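Local coordinates for uncharacterized protein (Legionella pneumophila subsp. pneumophila str. Philadelphia 1, PDB 2PMA) that is of unknown function but is probably a retropepsin-like aspartic endopeptidase, at residues Y5-E9 with S21-D25; L13-L18 with Y60-G64. Where two conformers were deposited one is given. Residue numbers count along the deposited sequence, not the author numbering.

Contact 1: Y5-E9 with S21-D25; sequences YGYVE and SAKLD
Tyr5 starts the first segment in an extended conformation, chi1 m; its CB lies 3.5 Å from CD2 of Leu24 (chi1 m, chi2 p), while the ring leads away and its OH bonds Lys103. At Gly6 the chain is still extended, and Gly6 N donates to Glu9 OE2 (2.7 Å), so the Glu9 side chain folds back along its own segment. At Tyr7 phi/psi of -79/-13 bends the chain as it passes from strand 3-6 to strand 8-13. Tyr7 O accepts from Leu24 N (2.8 Å), and its ring (chi1 p) turns an edge to Lys23 CG, 4.3 Å from Tyr7 CD2. From here the two segments, with 21-24 extended, form one end of an antiparallel beta hairpin, strands 8-13 and 18-24. Beyond Leu24 comes Asp25, which opens an Asp-Thr-Gly sequence like the catalytic signature of retropepsins; Asp25 OD1 accepts from Gly27 N. Val8 (chi1 t) faces Lys23 as a non-hydrogen-bonded pair, CA-CA 4.5 Å, both side chains on the same face of the sheet, with Val8 CA 3.2 Å from Ala22 O. Glu9 and Ala22, on the other face, are the hydrogen-bonded pair, CA-CA 5.4 Å: Glu9 N to Ala22 O 3.0 Å, Ala22 N to Glu9 O 2.8 Å. Glu9 takes chi1 m and chi2 m; its CG lies 4.0 Å from Leu24 CD1, and its carboxylate also bonds Thr142 and Thr143.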
ATOM      1  N   TYR A   5      -3.547  16.225  -2.403  1.00 24.04           N
ATOM      2  CA  TYR A   5      -4.144  15.311  -1.402  1.00 24.24           C
ATOM      3  C   TYR A   5      -3.788  15.760  -0.000  1.00 24.96           C
ATOM      4  O   TYR A   5      -2.851  16.551   0.168  1.00 24.95           O
ATOM      5  CB  TYR A   5      -3.557  13.919  -1.629  1.00 25.11           C
ATOM      6  CG  TYR A   5      -3.886  13.380  -2.998  1.00 27.48           C
ATOM      7  CD1 TYR A   5      -5.194  12.997  -3.310  1.00 27.74           C
ATOM      8  CD2 TYR A   5      -2.890  13.248  -3.982  1.00 28.89           C
ATOM      9  CE1 TYR A   5      -5.531  12.506  -4.596  1.00 29.52           C
ATOM     10  CE2 TYR A   5      -3.210  12.743  -5.268  1.00 31.01           C
ATOM     11  CZ  TYR A   5      -4.523  12.373  -5.552  1.00 28.53           C
ATOM     12  OH  TYR A   5      -4.862  11.889  -6.798  1.00 32.28           O
ATOM     13  N   GLY A   6      -4.534  15.309   1.012  1.00 23.35           N
ATOM     14  CA  GLY A   6      -4.081  15.551   2.394  1.00 23.86           C
ATOM     15  C   GLY A   6      -3.053  14.485   2.837  1.00 24.40           C
ATOM     16  O   GLY A   6      -2.720  13.547   2.081  1.00 25.09           O
ATOM     17  N   TYR A   7      -2.551  14.597   4.066  1.00 24.30           N
ATOM     18  CA  TYR A   7      -1.566  13.629   4.519  1.00 24.24           C
ATOM     19  C   TYR A   7      -2.188  12.287   4.959  1.00 24.66           C
ATOM     20  O   TYR A   7      -1.458  11.306   5.150  1.00 23.61           O
ATOM     21  CB  TYR A   7      -0.643  14.199   5.588  1.00 25.74           C
ATOM     22  CG  TYR A   7      -1.184  14.101   6.997  1.00 26.63           C
ATOM     23  CD1 TYR A   7      -2.096  15.040   7.483  1.00 26.04           C
ATOM     24  CD2 TYR A   7      -0.742  13.086   7.858  1.00 26.94           C
ATOM     25  CE1 TYR A   7      -2.581  14.957   8.795  1.00 29.60           C
ATOM     26  CE2 TYR A   7      -1.216  12.979   9.141  1.00 29.95           C
ATOM     27  CZ  TYR A   7      -2.135  13.901   9.609  1.00 29.89           C
ATOM     28  OH  TYR A   7      -2.575  13.771  10.899  1.00 30.72           O
ATOM     29  N   VAL A   8      -3.517  12.261   5.141  1.00 24.80           N
ATOM     30  CA  VAL A   8      -4.230  10.993   5.332  1.00 24.58           C
ATOM     31  C   VAL A   8      -5.355  10.974   4.341  1.00 24.96           C
ATOM     32  O   VAL A   8      -6.051  11.975   4.184  1.00 24.80           O
ATOM     33  CB  VAL A   8      -4.842  10.831   6.743  1.00 25.42           C
ATOM     34  CG1 VAL A   8      -5.451   9.434   6.883  1.00 24.43           C
ATOM     35  CG2 VAL A   8      -3.818  11.041   7.808  1.00 27.49           C
ATOM     36  N   GLU A   9      -5.537   9.838   3.669  1.00 24.27           N
ATOM     37  CA  GLU A   9      -6.611   9.671   2.687  1.00 25.54           C
ATOM     38  C   GLU A   9      -7.163   8.270   2.821  1.00 25.77           C
ATOM     39  O   GLU A   9      -6.456   7.380   3.248  1.00 26.22           O
ATOM     40  CB  GLU A   9      -6.075   9.826   1.250  1.00 25.55           C
ATOM     41  CG  GLU A   9      -5.584  11.260   0.863  1.00 25.58           C
ATOM     42  CD  GLU A   9      -6.721  12.264   0.738  1.00 29.47           C
ATOM     43  OE1 GLU A   9      -7.910  11.865   0.701  1.00 30.46           O
ATOM     44  OE2 GLU A   9      -6.436  13.478   0.670  1.00 29.07           O
ATOM     45  N   SER A  21      -7.383   3.612   5.840  1.00 27.15           N
ATOM     46  CA  SER A  21      -6.717   4.930   5.992  1.00 27.23           C
ATOM     47  C   SER A  21      -5.259   4.789   5.592  1.00 27.57           C
ATOM     48  O   SER A  21      -4.574   3.851   6.032  1.00 28.93           O
ATOM     49  CB  SER A  21      -6.810   5.404   7.447  1.00 27.51           C
ATOM     50  OG  SER A  21      -8.103   5.871   7.666  1.00 29.32           O
ATOM     51  N   ALA A  22      -4.781   5.678   4.727  1.00 25.63           N
ATOM     52  CA  ALA A  22      -3.420   5.603   4.232  1.00 26.12           C
ATOM     53  C   ALA A  22      -2.750   6.928   4.599  1.00 25.61           C
ATOM     54  O   ALA A  22      -3.371   7.986   4.472  1.00 26.68           O
ATOM     55  CB  ALA A  22      -3.415   5.418   2.705  1.00 25.81           C
ATOM     56  N   LYS A  23      -1.520   6.874   5.084  1.00 25.02           N
ATOM     57  CA  LYS A  23      -0.760   8.090   5.291  1.00 25.06           C
ATOM     58  C   LYS A  23       0.084   8.352   4.062  1.00 25.34           C
ATOM     59  O   LYS A  23       0.739   7.454   3.539  1.00 25.01           O
ATOM     60  CB  LYS A  23       0.128   7.990   6.543  1.00 25.76           C
ATOM     61  CG  LYS A  23       0.879   9.285   6.850  1.00 26.69           C
ATOM     62  CD  LYS A  23       1.366   9.338   8.274  1.00 30.36           C
ATOM     63  CE  LYS A  23       2.546   8.394   8.453  1.00 31.66           C
ATOM     64  NZ  LYS A  23       3.215   8.695   9.786  1.00 34.02           N
ATOM     65  N   LEU A  24       0.049   9.591   3.571  1.00 25.30           N
ATOM     66  CA  LEU A  24       0.869   9.977   2.414  1.00 25.27           C
ATOM     67  C   LEU A  24       2.107  10.672   2.982  1.00 26.01           C
ATOM     68  O   LEU A  24       2.009  11.739   3.610  1.00 24.81           O
ATOM     69  CB  LEU A  24       0.077  10.903   1.484  1.00 26.75           C
ATOM     70  CG  LEU A  24      -0.913  10.223   0.526  1.00 25.92           C
ATOM     71  CD1 LEU A  24      -2.025   9.512   1.286  1.00 28.51           C
ATOM     72  CD2 LEU A  24      -1.526  11.276  -0.436  1.00 25.46           C
ATOM     73  N   ASP A  25       3.256  10.022   2.789  1.00 25.43           N
ATOM     74  CA  ASP A  25       4.466  10.291   3.546  1.00 26.81           C
ATOM     75  C   ASP A  25       5.577  10.659   2.572  1.00 25.96           C
ATOM     76  O   ASP A  25       6.220   9.789   1.998  1.00 26.28           O
ATOM     77  CB  ASP A  25       4.857   9.015   4.314  1.00 27.62           C
ATOM     78  CG  ASP A  25       6.065   9.201   5.223  1.00 32.87           C
ATOM     79  OD1 ASP A  25       6.748  10.232   5.160  1.00 33.82           O
ATOM     80  OD2 ASP A  25       6.319   8.307   6.053  1.00 37.90           O
TER

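Contact 2: L13-L18 with Y60-G64; sequences LIDQNL and YSFEG
This is side-chain packing of a hairpin turn against a strand with which it shares no backbone pairing: residues 13-18 link strands 8-13 and 18-24, and 60-64 belong to strand 58-71. The backbones stay apart, with CA-CA 7.2 Å for Asp15 and Phe62 and 6.8 Å for Gln16 and Tyr60. Ile14 and Asp15 are helical in phi/psi, so Gln16 N reaches Leu13 O (3.1 Å) in a type I turn. Asn17, left-handed at 45/48, then joins Leu18 in facing Leu13 as a G1 beta bulge; Leu13 N bonds Leu18 O (2.8 Å) and Leu18 N bonds Leu13 O (3.3 Å). The turn thus presents Leu13, Asp15, Gln16 and Leu18 to the extended strand. Phe62 (chi1 m) brings its ring in among them: Gln16 CG sits over one face, 3.9 Å from the centroid, in a CH-pi contact, Leu18 CD2 approaches the ring edge 4.0 Å from Phe62 CZ, and Leu13 CB is 3.7 Å from Phe62 CZ. Tyr60 (chi1 m) receives Leu18 CD1 over its ring face, 3.7 Å from the centroid, Leu18 having chi1 t. Gln16 (chi1 m, chi2 m) directs NE2 to Ser61 O, a 2.7 Å hydrogen bond joining side chain to strand backbone. Further along, a water donates to Asp15 OD2 (2.7 Å) and accepts from Glu63 N (3.0 Å). Asp15 OD1 also bonds Asn97 on strand 90-100, and Tyr60 OH bonds Thr57.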
ATOM      1  N   LEU A  13      -7.926  -1.065  -1.631  0.50 26.48           N
ATOM      2  CA  LEU A  13      -7.209  -2.189  -2.232  0.50 25.99           C
ATOM      3  C   LEU A  13      -8.283  -2.940  -3.000  0.50 25.76           C
ATOM      4  O   LEU A  13      -8.986  -3.783  -2.444  0.50 24.95           O
ATOM      5  CB  LEU A  13      -6.558  -3.086  -1.157  0.50 26.26           C
ATOM      6  CG  LEU A  13      -5.302  -2.526  -0.470  0.50 27.31           C
ATOM      7  CD1 LEU A  13      -5.545  -1.150   0.128  0.50 27.01           C
ATOM      8  CD2 LEU A  13      -4.732  -3.446   0.605  0.50 26.43           C
ATOM      9  N   ILE A  14      -8.416  -2.608  -4.284  1.00 25.31           N
ATOM     10  CA  ILE A  14      -9.616  -2.962  -5.044  1.00 25.31           C
ATOM     11  C   ILE A  14      -9.872  -4.471  -5.178  1.00 25.04           C
ATOM     12  O   ILE A  14     -11.000  -4.866  -5.411  1.00 25.13           O
ATOM     13  CB  ILE A  14      -9.650  -2.297  -6.405  1.00 26.04           C
ATOM     14  CG1 ILE A  14      -8.462  -2.728  -7.257  1.00 27.11           C
ATOM     15  CG2 ILE A  14      -9.699  -0.751  -6.231  1.00 27.37           C
ATOM     16  CD1 ILE A  14      -8.624  -2.315  -8.716  1.00 27.73           C
ATOM     17  N   ASP A  15      -8.844  -5.294  -5.006  1.00 25.25           N
ATOM     18  CA  ASP A  15      -9.024  -6.740  -5.215  1.00 26.98           C
ATOM     19  C   ASP A  15      -9.996  -7.314  -4.196  1.00 26.69           C
ATOM     20  O   ASP A  15     -10.668  -8.318  -4.475  1.00 26.96           O
ATOM     21  CB  ASP A  15      -7.715  -7.466  -5.060  1.00 27.58           C
ATOM     22  CG  ASP A  15      -6.816  -7.278  -6.229  1.00 34.95           C
ATOM     23  OD1 ASP A  15      -7.193  -6.514  -7.164  1.00 35.62           O
ATOM     24  OD2 ASP A  15      -5.724  -7.884  -6.184  1.00 38.09           O
ATOM     25  N   GLN A  16     -10.037  -6.693  -3.024  1.00 25.93           N
ATOM     26  CA  GLN A  16     -10.944  -7.120  -1.938  1.00 27.03           C
ATOM     27  C   GLN A  16     -11.911  -6.007  -1.529  1.00 27.44           C
ATOM     28  O   GLN A  16     -12.591  -6.127  -0.498  1.00 26.54           O
ATOM     29  CB  GLN A  16     -10.116  -7.618  -0.723  1.00 27.45           C
ATOM     30  CG  GLN A  16      -9.387  -8.950  -0.999  1.00 29.31           C
ATOM     31  CD  GLN A  16     -10.385 -10.166  -0.947  1.00 33.82           C
ATOM     32  OE1 GLN A  16     -11.571 -10.030  -1.224  1.00 43.09           O
ATOM     33  NE2 GLN A  16      -9.903 -11.298  -0.569  1.00 39.64           N
ATOM     34  N   ASN A  17     -12.012  -4.950  -2.352  1.00 26.41           N
ATOM     35  CA  ASN A  17     -12.820  -3.761  -2.019  1.00 27.30           C
ATOM     36  C   ASN A  17     -12.575  -3.334  -0.588  1.00 25.56           C
ATOM     37  O   ASN A  17     -13.519  -3.102   0.152  1.00 27.59           O
ATOM     38  CB  ASN A  17     -14.315  -4.050  -2.223  1.00 28.55           C
ATOM     39  CG  ASN A  17     -14.645  -4.354  -3.680  1.00 33.07           C
ATOM     40  OD1 ASN A  17     -14.822  -3.448  -4.465  1.00 41.43           O
ATOM     41  ND2 ASN A  17     -14.735  -5.628  -4.024  1.00 39.11           N
ATOM     42  N   LEU A  18     -11.310  -3.249  -0.211  1.00 25.59           N
ATOM     43  CA  LEU A  18     -10.926  -3.015   1.176  1.00 25.63           C
ATOM     44  C   LEU A  18     -10.433  -1.577   1.254  1.00 25.15           C
ATOM     45  O   LEU A  18      -9.385  -1.276   0.692  1.00 25.50           O
ATOM     46  CB  LEU A  18      -9.776  -3.953   1.571  1.00 25.13           C
ATOM     47  CG  LEU A  18      -9.176  -3.684   2.974  1.00 27.41           C
ATOM     48  CD1 LEU A  18     -10.258  -3.789   4.073  1.00 27.07           C
ATOM     49  CD2 LEU A  18      -8.051  -4.683   3.214  1.00 25.61           C
ATOM     50  N   TYR A  60      -8.387 -10.020   5.254  1.00 22.16           N
ATOM     51  CA  TYR A  60      -8.592  -9.975   3.781  1.00 23.51           C
ATOM     52  C   TYR A  60      -7.363 -10.591   3.124  1.00 23.69           C
ATOM     53  O   TYR A  60      -6.259 -10.111   3.362  1.00 25.13           O
ATOM     54  CB  TYR A  60      -8.758  -8.510   3.249  1.00 22.94           C
ATOM     55  CG  TYR A  60     -10.047  -7.859   3.866  1.00 28.59           C
ATOM     56  CD1 TYR A  60     -11.237  -7.788   3.126  1.00 31.53           C
ATOM     57  CD2 TYR A  60     -10.073  -7.429   5.193  1.00 22.33           C
ATOM     58  CE1 TYR A  60     -12.450  -7.266   3.742  1.00 28.79           C
ATOM     59  CE2 TYR A  60     -11.237  -6.879   5.792  1.00 24.25           C
ATOM     60  CZ  TYR A  60     -12.422  -6.807   5.038  1.00 27.85           C
ATOM     61  OH  TYR A  60     -13.580  -6.312   5.584  1.00 27.83           O
ATOM     62  N   SER A  61      -7.598 -11.559   2.241  1.00 23.56           N
ATOM     63  CA  SER A  61      -6.505 -12.279   1.590  1.00 25.92           C
ATOM     64  C   SER A  61      -6.251 -11.684   0.195  1.00 25.74           C
ATOM     65  O   SER A  61      -7.226 -11.380  -0.569  1.00 24.43           O
ATOM     66  CB  SER A  61      -6.857 -13.773   1.526  1.00 28.05           C
ATOM     67  OG  SER A  61      -5.748 -14.502   1.001  1.00 33.72           O
ATOM     68  N   PHE A  62      -4.964 -11.489  -0.129  1.00 24.90           N
ATOM     69  CA  PHE A  62      -4.579 -10.984  -1.437  1.00 25.54           C
ATOM     70  C   PHE A  62      -3.509 -11.876  -2.053  1.00 26.20           C
ATOM     71  O   PHE A  62      -2.805 -12.597  -1.336  1.00 25.52           O
ATOM     72  CB  PHE A  62      -3.957  -9.594  -1.265  1.00 24.90           C
ATOM     73  CG  PHE A  62      -4.920  -8.543  -0.813  1.00 25.02           C
ATOM     74  CD1 PHE A  62      -5.532  -7.720  -1.760  1.00 25.48           C
ATOM     75  CD2 PHE A  62      -5.227  -8.386   0.539  1.00 23.11           C
ATOM     76  CE1 PHE A  62      -6.461  -6.737  -1.383  1.00 26.31           C
ATOM     77  CE2 PHE A  62      -6.128  -7.389   0.942  1.00 25.41           C
ATOM     78  CZ  PHE A  62      -6.751  -6.554  -0.035  1.00 25.33           C
ATOM     79  N   GLU A  63      -3.348 -11.774  -3.376  1.00 26.78           N
ATOM     80  CA  GLU A  63      -2.120 -12.287  -4.019  1.00 29.14           C
ATOM     81  C   GLU A  63      -1.528 -11.125  -4.824  1.00 28.38           C
ATOM     82  O   GLU A  63      -2.269 -10.301  -5.422  1.00 28.68           O
ATOM     83  CB  GLU A  63      -2.412 -13.482  -4.921  1.00 29.77           C
ATOM     84  CG  GLU A  63      -3.040 -14.669  -4.141  1.00 33.65           C
ATOM     85  CD  GLU A  63      -3.173 -15.942  -4.984  1.00 35.89           C
ATOM     86  OE1 GLU A  63      -3.036 -15.828  -6.211  1.00 41.45           O
ATOM     87  OE2 GLU A  63      -3.417 -17.035  -4.393  1.00 44.26           O
ATOM     88  N   GLY A  64      -0.214 -11.026  -4.828  1.00 26.38           N
ATOM     89  CA  GLY A  64       0.440  -9.956  -5.586  1.00 25.83           C
ATOM     90  C   GLY A  64       1.729 -10.477  -6.192  1.00 25.07           C
ATOM     91  O   GLY A  64       2.386 -11.319  -5.598  1.00 24.40           O
TER
HETATM   92  O   HOH W   1      -5.553 -10.141  -4.693  1.00 24.93           O

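From the N terminus the chain passes through 5-9, runs along strand 8-13 to the turn at 13-18, and returns on strand 18-24 to 21-25, where contact 1 closes a short hairpin loop at its open end. Contact 2 involves the turn at the opposite end of that hairpin, and closes a longer loop only after the chain has traversed strands 31-43 and 46-55 and entered strand 58-71. The segments alternate along the sequence, so the two loops cross. The centres of the two contacts are about 19 Å apart, at the two ends of the hairpin: one pairs its own strands, the other packs its turn against strand 58-71 of the same mixed sheet.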